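Local atomic coordinates of Ras-related protein Rab-7L1 (Homo sapiens, PDB entry 6HH2), a protein that binds and hydrolyses GTP as a Rab-family switch in vesicle trafficking, and recruits the kinase LRRK2 to the Golgi complex and stimulates its activity. Residues V45-K50 with R61-D66; F91-A96 with L125-S130; K129-P134 with E156-E161. The protein carries 4 engineered substitutions. All coordinates share one frame; numbering follows the deposited sequence.

Interaction 1 of 3, residues V45-K50 with R61-D66; sequences VDFALK and RLQLWD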
loop_
_atom_site.group_PDB
_atom_site.type_symbol
_atom_site.label_atom_id
_atom_site.label_comp_id
_atom_site.label_asym_id
_atom_site.label_seq_id
_atom_site.Cartn_x
_atom_site.Cartn_y
_atom_site.Cartn_z
ATOM N N VAL A 45 13.644 0.444 -12.092
ATOM C CA VAL A 45 12.443 1.232 -11.840
ATOM C C VAL A 45 11.163 0.399 -11.722
ATOM O O VAL A 45 10.060 0.943 -11.814
ATOM C CB VAL A 45 12.291 2.385 -12.858
ATOM C CG1 VAL A 45 13.451 3.420 -12.728
ATOM C CG2 VAL A 45 12.170 1.837 -14.298
ATOM N N ASP A 46 11.264 -0.909 -11.454
ATOM C CA ASP A 46 10.043 -1.660 -11.174
ATOM C C ASP A 46 9.396 -1.215 -9.858
ATOM O O ASP A 46 8.191 -1.425 -9.637
ATOM C CB ASP A 46 10.355 -3.154 -11.015
ATOM C CG ASP A 46 10.695 -3.833 -12.319
ATOM O OD1 ASP A 46 9.987 -3.568 -13.319
ATOM O OD2 ASP A 46 11.684 -4.599 -12.314
ATOM N N PHE A 47 10.157 -0.556 -8.995
ATOM C CA PHE A 47 9.676 -0.152 -7.669
ATOM C C PHE A 47 10.514 1.043 -7.259
ATOM O O PHE A 47 11.570 1.291 -7.823
ATOM C CB PHE A 47 9.860 -1.291 -6.624
ATOM C CG PHE A 47 11.266 -1.866 -6.577
ATOM C CD1 PHE A 47 12.286 -1.257 -5.829
ATOM C CD2 PHE A 47 11.602 -2.986 -7.337
ATOM C CE1 PHE A 47 13.582 -1.787 -5.844
ATOM C CE2 PHE A 47 12.894 -3.520 -7.323
ATOM C CZ PHE A 47 13.880 -2.922 -6.580
ATOM N N ALA A 48 10.059 1.748 -6.230
ATOM C CA ALA A 48 10.855 2.820 -5.618
ATOM C C ALA A 48 11.280 2.324 -4.240
ATOM O O ALA A 48 10.598 1.495 -3.650
ATOM C CB ALA A 48 9.985 4.061 -5.433
ATOM N N LEU A 49 12.411 2.808 -3.750
ATOM C CA LEU A 49 12.917 2.369 -2.455
ATOM C C LEU A 49 12.654 3.402 -1.362
ATOM O O LEU A 49 12.612 4.619 -1.597
ATOM C CB LEU A 49 14.423 2.246 -2.561
ATOM C CG LEU A 49 15.117 0.872 -2.550
ATOM C CD1 LEU A 49 14.289 -0.360 -2.740
ATOM C CD2 LEU A 49 16.416 0.872 -3.330
ATOM N N LYS A 50 12.545 2.904 -0.130
ATOM C CA LYS A 50 12.696 3.723 1.074
ATOM C C LYS A 50 13.572 2.939 2.033
ATOM O O LYS A 50 13.387 1.728 2.201
ATOM C CB LYS A 50 11.374 4.054 1.726
ATOM C CG LYS A 50 11.544 5.145 2.849
ATOM C CD LYS A 50 10.254 5.207 3.551
ATOM C CE LYS A 50 10.207 6.441 4.461
ATOM N NZ LYS A 50 10.356 7.710 3.648
ATOM N N ARG A 61 14.389 -1.944 4.532
ATOM C CA ARG A 61 14.381 -1.473 3.150
ATOM C C ARG A 61 13.022 -1.846 2.564
ATOM O O ARG A 61 12.615 -3.018 2.625
ATOM C CB ARG A 61 15.526 -2.127 2.374
ATOM C CG ARG A 61 15.546 -1.799 0.884
ATOM C CD ARG A 61 16.794 -2.364 0.168
ATOM N NE ARG A 61 17.995 -1.636 0.562
ATOM C CZ ARG A 61 18.931 -2.096 1.388
ATOM N NH1 ARG A 61 18.830 -3.312 1.910
ATOM N NH2 ARG A 61 19.986 -1.340 1.672
ATOM N N LEU A 62 12.287 -0.856 2.060
ATOM C CA LEU A 62 10.983 -1.115 1.455
ATOM C C LEU A 62 11.085 -0.925 -0.052
ATOM O O LEU A 62 11.605 0.091 -0.516
ATOM C CB LEU A 62 9.938 -0.126 1.928
ATOM C CG LEU A 62 9.744 0.017 3.408
ATOM C CD1 LEU A 62 8.574 1.003 3.601
ATOM C CD2 LEU A 62 9.452 -1.352 4.002
ATOM N N GLN A 63 10.597 -1.894 -0.821
ATOM C CA GLN A 63 10.313 -1.733 -2.249
ATOM C C GLN A 63 8.842 -1.393 -2.386
ATOM O O GLN A 63 7.967 -2.179 -1.982
ATOM C CB GLN A 63 10.586 -3.029 -3.010
ATOM C CG GLN A 63 12.020 -3.501 -2.951
ATOM C CD GLN A 63 12.238 -4.776 -3.744
ATOM O OE1 GLN A 63 11.255 -5.371 -4.228
ATOM N NE2 GLN A 63 13.481 -5.212 -3.878
ATOM N N LEU A 64 8.553 -0.219 -2.915
ATOM C CA LEU A 64 7.183 0.233 -3.100
ATOM C C LEU A 64 6.800 -0.017 -4.574
ATOM O O LEU A 64 7.327 0.632 -5.486
ATOM C CB LEU A 64 7.073 1.723 -2.769
ATOM C CG LEU A 64 7.495 2.056 -1.336
ATOM C CD1 LEU A 64 7.721 3.570 -1.209
ATOM C CD2 LEU A 64 6.403 1.519 -0.362
ATOM N N TRP A 65 5.869 -0.959 -4.804
ATOM C CA TRP A 65 5.519 -1.412 -6.153
ATOM C C TRP A 65 4.165 -0.812 -6.520
ATOM O O TRP A 65 3.148 -1.202 -5.968
ATOM C CB TRP A 65 5.458 -2.935 -6.196
ATOM C CG TRP A 65 6.767 -3.614 -6.244
ATOM C CD1 TRP A 65 7.737 -3.652 -5.226
ATOM C CD2 TRP A 65 7.271 -4.375 -7.318
ATOM N NE1 TRP A 65 8.798 -4.440 -5.635
ATOM C CE2 TRP A 65 8.549 -4.887 -6.918
ATOM C CE3 TRP A 65 6.750 -4.723 -8.570
ATOM C CZ2 TRP A 65 9.330 -5.688 -7.754
ATOM C CZ3 TRP A 65 7.519 -5.534 -9.401
ATOM C CH2 TRP A 65 8.805 -6.014 -8.988
ATOM N N ASP A 66 4.144 0.129 -7.467
ATOM C CA ASP A 66 2.883 0.754 -7.922
ATOM C C ASP A 66 2.325 -0.064 -9.099
ATOM O O ASP A 66 3.009 -0.264 -10.113
ATOM C CB ASP A 66 3.285 2.160 -8.388
ATOM C CG ASP A 66 2.157 3.038 -8.878
ATOM O OD1 ASP A 66 1.029 2.613 -9.137
ATOM O OD2 ASP A 66 2.500 4.237 -9.032
HETATM O O HOH W 1 6.413 0.497 -9.222
#

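Interaction 2 of 3, residues F91-A96 with L125-S130; sequences FDVTNA and LLANKS. Engineered in segment 125-130: S130 (natural residue Cys). With GDP (guanosine-5'-diphosphate), chain B.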
loop_
_atom_site.group_PDB
_atom_site.type_symbol
_atom_site.label_atom_id
_atom_site.label_comp_id
_atom_site.label_asym_id
_atom_site.label_seq_id
_atom_site.Cartn_x
_atom_site.Cartn_y
_atom_site.Cartn_z
ATOM N N PHE A 91 -8.294 3.650 -2.013
ATOM C CA PHE A 91 -9.466 4.137 -2.705
ATOM C C PHE A 91 -9.602 5.644 -2.510
ATOM O O PHE A 91 -8.943 6.257 -1.669
ATOM C CB PHE A 91 -10.734 3.317 -2.391
ATOM C CG PHE A 91 -11.328 3.587 -1.048
ATOM C CD1 PHE A 91 -10.830 2.933 0.103
ATOM C CD2 PHE A 91 -12.377 4.520 -0.919
ATOM C CE1 PHE A 91 -11.381 3.215 1.354
ATOM C CE2 PHE A 91 -12.947 4.787 0.329
ATOM C CZ PHE A 91 -12.470 4.116 1.462
ATOM N N ASP A 92 -10.452 6.252 -3.328
ATOM C CA ASP A 92 -10.797 7.669 -3.232
ATOM C C ASP A 92 -12.139 7.792 -2.508
ATOM O O ASP A 92 -13.159 7.285 -2.997
ATOM C CB ASP A 92 -10.867 8.178 -4.683
ATOM C CG ASP A 92 -11.342 9.635 -4.828
ATOM O OD1 ASP A 92 -11.787 10.274 -3.856
ATOM O OD2 ASP A 92 -11.320 10.102 -6.001
ATOM N N VAL A 93 -12.129 8.431 -1.312
ATOM C CA VAL A 93 -13.377 8.568 -0.542
ATOM C C VAL A 93 -14.539 9.213 -1.286
ATOM O O VAL A 93 -15.703 9.026 -0.917
ATOM C CB VAL A 93 -13.180 9.304 0.804
ATOM C CG1 VAL A 93 -12.352 8.489 1.746
ATOM C CG2 VAL A 93 -12.616 10.731 0.592
ATOM N N THR A 94 -14.239 9.954 -2.347
ATOM C CA THR A 94 -15.220 10.691 -3.100
ATOM C C THR A 94 -15.766 9.878 -4.280
ATOM O O THR A 94 -16.706 10.328 -4.945
ATOM C CB THR A 94 -14.381 11.900 -3.491
ATOM O OG1 THR A 94 -13.608 11.699 -4.669
ATOM C CG2 THR A 94 -13.827 12.670 -2.384
ATOM N N ASN A 95 -15.262 8.651 -4.501
ATOM C CA ASN A 95 -15.640 7.827 -5.664
ATOM C C ASN A 95 -16.009 6.418 -5.182
ATOM O O ASN A 95 -15.138 5.580 -4.926
ATOM C CB ASN A 95 -14.509 7.796 -6.687
ATOM C CG ASN A 95 -14.912 7.100 -7.959
ATOM O OD1 ASN A 95 -15.759 6.235 -7.927
ATOM N ND2 ASN A 95 -14.318 7.481 -9.082
ATOM N N ALA A 96 -17.310 6.145 -5.064
ATOM C CA ALA A 96 -17.733 4.882 -4.474
ATOM C C ALA A 96 -17.330 3.679 -5.316
ATOM O O ALA A 96 -17.197 2.576 -4.778
ATOM C CB ALA A 96 -19.242 4.896 -4.227
ATOM N N LEU A 125 -6.074 -0.749 4.231
ATOM C CA LEU A 125 -6.996 -0.012 3.379
ATOM C C LEU A 125 -6.860 1.491 3.657
ATOM O O LEU A 125 -7.036 1.910 4.804
ATOM C CB LEU A 125 -8.403 -0.516 3.651
ATOM C CG LEU A 125 -9.532 0.167 2.850
ATOM C CD1 LEU A 125 -9.452 -0.216 1.357
ATOM C CD2 LEU A 125 -10.934 -0.260 3.413
ATOM N N LEU A 126 -6.502 2.279 2.632
ATOM C CA LEU A 126 -6.357 3.721 2.780
ATOM C C LEU A 126 -7.518 4.434 2.086
ATOM O O LEU A 126 -7.671 4.340 0.853
ATOM C CB LEU A 126 -5.037 4.231 2.218
ATOM C CG LEU A 126 -3.762 3.671 2.863
ATOM C CD1 LEU A 126 -2.594 4.466 2.351
ATOM C CD2 LEU A 126 -3.788 3.805 4.384
ATOM N N ALA A 127 -8.310 5.142 2.880
ATOM C CA ALA A 127 -9.407 5.984 2.394
ATOM C C ALA A 127 -8.771 7.327 2.079
ATOM O O ALA A 127 -8.724 8.239 2.929
ATOM C CB ALA A 127 -10.466 6.091 3.501
ATOM N N ASN A 128 -8.286 7.437 0.849
ATOM C CA ASN A 128 -7.482 8.600 0.467
ATOM C C ASN A 128 -8.365 9.735 -0.049
ATOM O O ASN A 128 -9.546 9.551 -0.351
ATOM C CB ASN A 128 -6.390 8.211 -0.563
ATOM C CG ASN A 128 -5.354 9.316 -0.736
ATOM O OD1 ASN A 128 -4.901 9.895 0.241
ATOM N ND2 ASN A 128 -4.998 9.625 -1.996
ATOM N N LYS A 129 -7.747 10.919 -0.188
ATOM C CA LYS A 129 -8.423 12.177 -0.551
ATOM C C LYS A 129 -9.413 12.619 0.526
ATOM O O LYS A 129 -10.447 13.224 0.221
ATOM C CB LYS A 129 -9.081 12.146 -1.944
ATOM C CG LYS A 129 -8.194 11.557 -3.070
ATOM C CD LYS A 129 -8.650 12.082 -4.409
ATOM C CE LYS A 129 -7.850 11.344 -5.471
ATOM N NZ LYS A 129 -8.246 11.906 -6.852
ATOM N N SER A 130 -9.102 12.305 1.799
ATOM C CA SER A 130 -9.974 12.663 2.914
ATOM C C SER A 130 -10.200 14.161 3.020
ATOM O O SER A 130 -11.180 14.573 3.645
ATOM C CB SER A 130 -9.353 12.151 4.230
ATOM O OG SER A 130 -8.156 12.884 4.532
HETATM P PB GDP B . -3.037 7.027 -9.383
HETATM O O1B GDP B . -3.687 6.141 -8.387
HETATM O O2B GDP B . -3.718 7.059 -10.710
HETATM O O3B GDP B . -1.540 6.814 -9.496
HETATM O O3A GDP B . -3.289 8.533 -8.780
HETATM P PA GDP B . -2.314 9.791 -8.804
HETATM O O1A GDP B . -1.253 9.699 -7.736
HETATM O O2A GDP B . -1.843 10.006 -10.235
HETATM O "O5'" GDP B . -3.298 10.973 -8.391
HETATM C "C5'" GDP B . -4.419 11.318 -9.190
HETATM C "C4'" GDP B . -4.823 12.760 -8.895
HETATM O "O4'" GDP B . -5.316 12.818 -7.515
HETATM C "C3'" GDP B . -3.615 13.672 -8.933
HETATM O "O3'" GDP B . -4.095 14.921 -9.460
HETATM C "C2'" GDP B . -3.226 13.831 -7.476
HETATM O "O2'" GDP B . -2.618 15.098 -7.260
HETATM C "C1'" GDP B . -4.578 13.780 -6.821
HETATM N N9 GDP B . -4.498 13.329 -5.427
HETATM C C8 GDP B . -3.760 12.281 -4.960
HETATM N N7 GDP B . -3.954 12.132 -3.610
HETATM C C5 GDP B . -4.832 13.097 -3.244
HETATM C C6 GDP B . -5.450 13.518 -1.990
HETATM O O6 GDP B . -5.182 12.947 -0.916
HETATM N N1 GDP B . -6.305 14.545 -2.064
HETATM C C2 GDP B . -6.616 15.242 -3.168
HETATM N N2 GDP B . -7.490 16.322 -3.122
HETATM N N3 GDP B . -6.041 14.920 -4.352
HETATM C C4 GDP B . -5.182 13.880 -4.404
HETATM O O HOH W 2 -11.076 12.450 -7.158
#

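Interaction 3 of 3, residues K129-P134 with E156-E161; sequences KSDLSP and ETSVKE. Engineered in segment 129-134: S130 (natural residue Cys). With GDP (guanosine-5'-diphosphate), chain B.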
loop_
_atom_site.group_PDB
_atom_site.type_symbol
_atom_site.label_atom_id
_atom_site.label_comp_id
_atom_site.label_asym_id
_atom_site.label_seq_id
_atom_site.Cartn_x
_atom_site.Cartn_y
_atom_site.Cartn_z
ATOM N N LYS A 129 -7.747 10.919 -0.188
ATOM C CA LYS A 129 -8.423 12.177 -0.551
ATOM C C LYS A 129 -9.413 12.619 0.526
ATOM O O LYS A 129 -10.447 13.224 0.221
ATOM C CB LYS A 129 -9.081 12.146 -1.944
ATOM C CG LYS A 129 -8.194 11.557 -3.070
ATOM C CD LYS A 129 -8.650 12.082 -4.409
ATOM C CE LYS A 129 -7.850 11.344 -5.471
ATOM N NZ LYS A 129 -8.246 11.906 -6.852
ATOM N N SER A 130 -9.102 12.305 1.799
ATOM C CA SER A 130 -9.974 12.663 2.914
ATOM C C SER A 130 -10.200 14.161 3.020
ATOM O O SER A 130 -11.180 14.573 3.645
ATOM C CB SER A 130 -9.353 12.151 4.230
ATOM O OG SER A 130 -8.156 12.884 4.532
ATOM N N ASP A 131 -9.307 14.969 2.430
ATOM C CA ASP A 131 -9.431 16.423 2.418
ATOM C C ASP A 131 -10.582 16.918 1.546
ATOM O O ASP A 131 -10.970 18.080 1.668
ATOM C CB ASP A 131 -8.130 17.036 1.873
ATOM C CG ASP A 131 -7.746 16.506 0.489
ATOM O OD1 ASP A 131 -7.268 15.355 0.438
ATOM O OD2 ASP A 131 -7.880 17.293 -0.485
ATOM N N LEU A 132 -11.100 16.088 0.645
ATOM C CA LEU A 132 -12.199 16.496 -0.212
ATOM C C LEU A 132 -13.550 16.309 0.469
ATOM O O LEU A 132 -13.683 15.597 1.458
ATOM C CB LEU A 132 -12.173 15.735 -1.543
ATOM C CG LEU A 132 -10.909 15.965 -2.360
ATOM C CD1 LEU A 132 -10.984 15.105 -3.625
ATOM C CD2 LEU A 132 -10.711 17.429 -2.693
ATOM N N SER A 133 -14.562 16.987 -0.071
ATOM C CA SER A 133 -15.903 16.931 0.485
ATOM C C SER A 133 -16.883 17.177 -0.651
ATOM O O SER A 133 -16.604 18.009 -1.521
ATOM C CB SER A 133 -16.049 18.024 1.552
ATOM O OG SER A 133 -17.288 17.925 2.223
ATOM N N PRO A 134 -18.022 16.453 -0.694
ATOM C CA PRO A 134 -18.418 15.428 0.283
ATOM C C PRO A 134 -17.815 14.062 -0.055
ATOM O O PRO A 134 -17.421 13.807 -1.190
ATOM C CB PRO A 134 -19.940 15.345 0.093
ATOM C CG PRO A 134 -20.126 15.604 -1.366
ATOM C CD PRO A 134 -19.044 16.624 -1.749
ATOM N N GLU A 156 -8.098 6.864 7.184
ATOM C CA GLU A 156 -8.225 7.932 6.212
ATOM C C GLU A 156 -6.874 8.592 6.041
ATOM O O GLU A 156 -6.077 8.665 6.974
ATOM C CB GLU A 156 -9.267 8.952 6.659
ATOM C CG GLU A 156 -8.876 9.742 7.875
ATOM C CD GLU A 156 -9.841 10.872 8.216
ATOM O OE1 GLU A 156 -11.040 10.733 7.959
ATOM O OE2 GLU A 156 -9.396 11.863 8.849
ATOM N N THR A 157 -6.597 9.041 4.809
ATOM C CA THR A 157 -5.330 9.698 4.516
ATOM C C THR A 157 -5.592 10.807 3.509
ATOM O O THR A 157 -6.633 10.824 2.830
ATOM C CB THR A 157 -4.328 8.751 3.828
ATOM O OG1 THR A 157 -4.877 8.267 2.574
ATOM C CG2 THR A 157 -4.018 7.566 4.712
ATOM N N SER A 158 -4.696 11.797 3.506
ATOM C CA SER A 158 -4.625 12.751 2.408
ATOM C C SER A 158 -3.184 12.779 1.935
ATOM O O SER A 158 -2.324 13.369 2.597
ATOM C CB SER A 158 -5.138 14.133 2.825
ATOM O OG SER A 158 -4.919 15.082 1.767
ATOM N N VAL A 159 -2.897 12.193 0.746
ATOM C CA VAL A 159 -1.544 12.329 0.227
ATOM C C VAL A 159 -1.267 13.793 -0.068
ATOM O O VAL A 159 -0.164 14.308 0.181
ATOM C CB VAL A 159 -1.408 11.477 -1.069
ATOM C CG1 VAL A 159 -0.023 11.687 -1.667
ATOM C CG2 VAL A 159 -1.587 9.990 -0.718
ATOM N N LYS A 160 -2.292 14.509 -0.552
ATOM C CA LYS A 160 -2.142 15.923 -0.895
ATOM C C LYS A 160 -1.691 16.764 0.292
ATOM O O LYS A 160 -0.790 17.600 0.154
ATOM C CB LYS A 160 -3.448 16.462 -1.468
ATOM C CG LYS A 160 -3.442 17.970 -1.693
ATOM C CD LYS A 160 -4.675 18.424 -2.453
ATOM C CE LYS A 160 -4.857 19.931 -2.361
ATOM N NZ LYS A 160 -6.163 20.361 -2.954
ATOM N N GLU A 161 -2.312 16.576 1.454
ATOM C CA GLU A 161 -1.967 17.352 2.646
ATOM C C GLU A 161 -0.985 16.618 3.547
ATOM O O GLU A 161 -0.693 17.101 4.656
ATOM C CB GLU A 161 -3.226 17.625 3.461
ATOM C CG GLU A 161 -4.307 18.411 2.747
ATOM C CD GLU A 161 -5.535 18.606 3.644
ATOM O OE1 GLU A 161 -5.746 17.810 4.621
ATOM O OE2 GLU A 161 -6.279 19.589 3.399
HETATM P PB GDP B . -3.037 7.027 -9.383
HETATM O O1B GDP B . -3.687 6.141 -8.387
HETATM O O2B GDP B . -3.718 7.059 -10.710
HETATM O O3B GDP B . -1.540 6.814 -9.496
HETATM O O3A GDP B . -3.289 8.533 -8.780
HETATM P PA GDP B . -2.314 9.791 -8.804
HETATM O O1A GDP B . -1.253 9.699 -7.736
HETATM O O2A GDP B . -1.843 10.006 -10.235
HETATM O "O5'" GDP B . -3.298 10.973 -8.391
HETATM C "C5'" GDP B . -4.419 11.318 -9.190
HETATM C "C4'" GDP B . -4.823 12.760 -8.895
HETATM O "O4'" GDP B . -5.316 12.818 -7.515
HETATM C "C3'" GDP B . -3.615 13.672 -8.933
HETATM O "O3'" GDP B . -4.095 14.921 -9.460
HETATM C "C2'" GDP B . -3.226 13.831 -7.476
HETATM O "O2'" GDP B . -2.618 15.098 -7.260
HETATM C "C1'" GDP B . -4.578 13.780 -6.821
HETATM N N9 GDP B . -4.498 13.329 -5.427
HETATM C C8 GDP B . -3.760 12.281 -4.960
HETATM N N7 GDP B . -3.954 12.132 -3.610
HETATM C C5 GDP B . -4.832 13.097 -3.244
HETATM C C6 GDP B . -5.450 13.518 -1.990
HETATM O O6 GDP B . -5.182 12.947 -0.916
HETATM N N1 GDP B . -6.305 14.545 -2.064
HETATM C C2 GDP B . -6.616 15.242 -3.168
HETATM N N2 GDP B . -7.490 16.322 -3.122
HETATM N N3 GDP B . -6.041 14.920 -4.352
HETATM C C4 GDP B . -5.182 13.880 -4.404
HETATM O O HOH W 3 -8.407 19.839 -0.704
#

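Interaction 1 of 3, residues V45-K50 with R61-D66
A48 and L64 face each other as an antiparallel hydrogen-bonded pair: A48 N donates to L64 O at 3.0 Å, and L64 N returns a nearly straight bond to A48 O at 2.8 Å. K50 and L62 repeat the exchange two residues on, so the N-H and C=O of all four residues are satisfied within the pairing. L49 and Q63, the non-hydrogen-bonded pair between them, turn their backbone polar groups outward; Q63 bonds to F11 and V13 of strand 8-17, and L49 N reaches the hydroxyl of Y39. Beyond the pairing, a water donates to D46 O at 2.7 Å and accepts from D66 N.

The side chains of F47, Q63 and W65 pack on the face that carries L49. With CG held between its backbone N and carbonyl carbon (chi1 52°), the F47 ring lies flat on the Q63 amide, planes 9° apart and Q63 CD above the ring centre. That amide is fixed by W65, whose NE1 donates to Q63 OE1 at 3.0 Å with the oxygen in the indole plane. F47 CB sits over the five-membered ring of W65, 3.6 Å from its centroid, while D46 CB covers the six-membered ring. The charged ends bond elsewhere, K50 NZ to Y30 O, R61 to D8, D66 OD2 to T24 OG1 and D66 OD1 to A68 N. The arrangement is the beta hairpin of strands 48-55 and 58-66 in the Ras-like fold, entered from what is probably the effector region, including V45-F47; the aromatic cluster belongs to the surface by which Rab proteins typically meet effectors.

Interaction 2 of 3, residues F91-A96 with L125-S130
L125 meets F91 at the ring edge, its CD1 3.7 Å from F91 CD1, with F99 and I142 of the flanking helices packing on the same phenylalanine. L126 contributes its backbone: its O accepts from F91 N at 3.0 Å, nearly straight. A127, paired in parallel with F91, lies beneath the aromatic ring, its CA over one face at 3.9 Å from the centroid. Its CB touches both F91 CZ and V93 CG1.

N128 N donates to F91 O at 2.9 Å and N128 O accepts from V93 N. Its side chain, on the sheet face of D92 with CG anti to the backbone N (chi1 -167°), reaches into the nucleotide pocket, where OD1 accepts from T157 OG1 and V159 N and ND2 donates to V21 O, placing the amide beside N7 of GDP.

K129 extends along the guanine, its methylenes running between base and D92. NZ donates to GDP O4' at 3.1 Å and to A20 O. Its ion pair with D92 OD2 is long at 3.7 Å, but a water bridges the two. D92 OD1 closes an Asx turn by accepting from T94 N, 46° out of the carboxylate plane. At the engineered S130, CA rests against V93 CG2. This is the beta-alpha-beta crossover of strands 86-92 and 123-128 around helix 96-112, ending in the NKxD guanine-specificity motif of Ras-like GTPases.

Interaction 3 of 3, residues K129-P134 with E156-E161
D131 and S158 join two guanine-recognition loops, the NKxD motif after strand 123-128 and the loop after strand 153-156 that corresponds to the SAK motif of Ras proteins. The contact is a polar loop-to-loop one at the nucleotide end of the sheet. S158 OG donates to D131 OD1 at 2.7 Å, coming from above the carboxylate plane, and accepts from E161 N at 3.0 Å in an ST motif.

D131 has CG between its backbone N and carbonyl carbon (chi1 56°), a position from which both carboxylate oxygens reach the base: GDP N1 donates to OD1 at 2.8 Å and GDP N2 to OD2 at the same length. This two-pronged grip reads the N-H groups of guanine. On its carbonyl edge, K160 N gives a long, weak bond to GDP O6, while the K160 chain extends over the base, CB 3.5 Å from GDP N1. The backbone N of the engineered S130 donates to T157 O at 3.1 Å, joining the loops through their backbones, and a type I turn from K129 to L132 carries D131 to the pocket. E161 OE2 lies against D131 CB; the charge of D131 may be partly offset by K160, whose NZ is 4.3 Å from D131 OD2, beyond a salt bridge, with a water bridging them by donating to D131 OD2 at 2.6 Å.

Overall arrangement
Interaction 2 is the buried contact of the three; interactions 1 and 3 are only partly buried. Interactions 1 and 2 involve different strand pairs of one mixed sheet and lie on opposite sides of the chain's centre, about 22 Å apart between centres. The former is antiparallel and mixes backbone bonds with aromatic and amide stacking; the latter is parallel, with an apolar interior that turns polar towards the nucleotide. Interactions 2 and 3 share K129 and S130, and T157 of the latter bonds to A127 and N128 of the former. Both touch GDP, interaction 3 being mainly polar and between loops, whereas in interaction 1 the side chain of L64 lies about 12 Å from GDP.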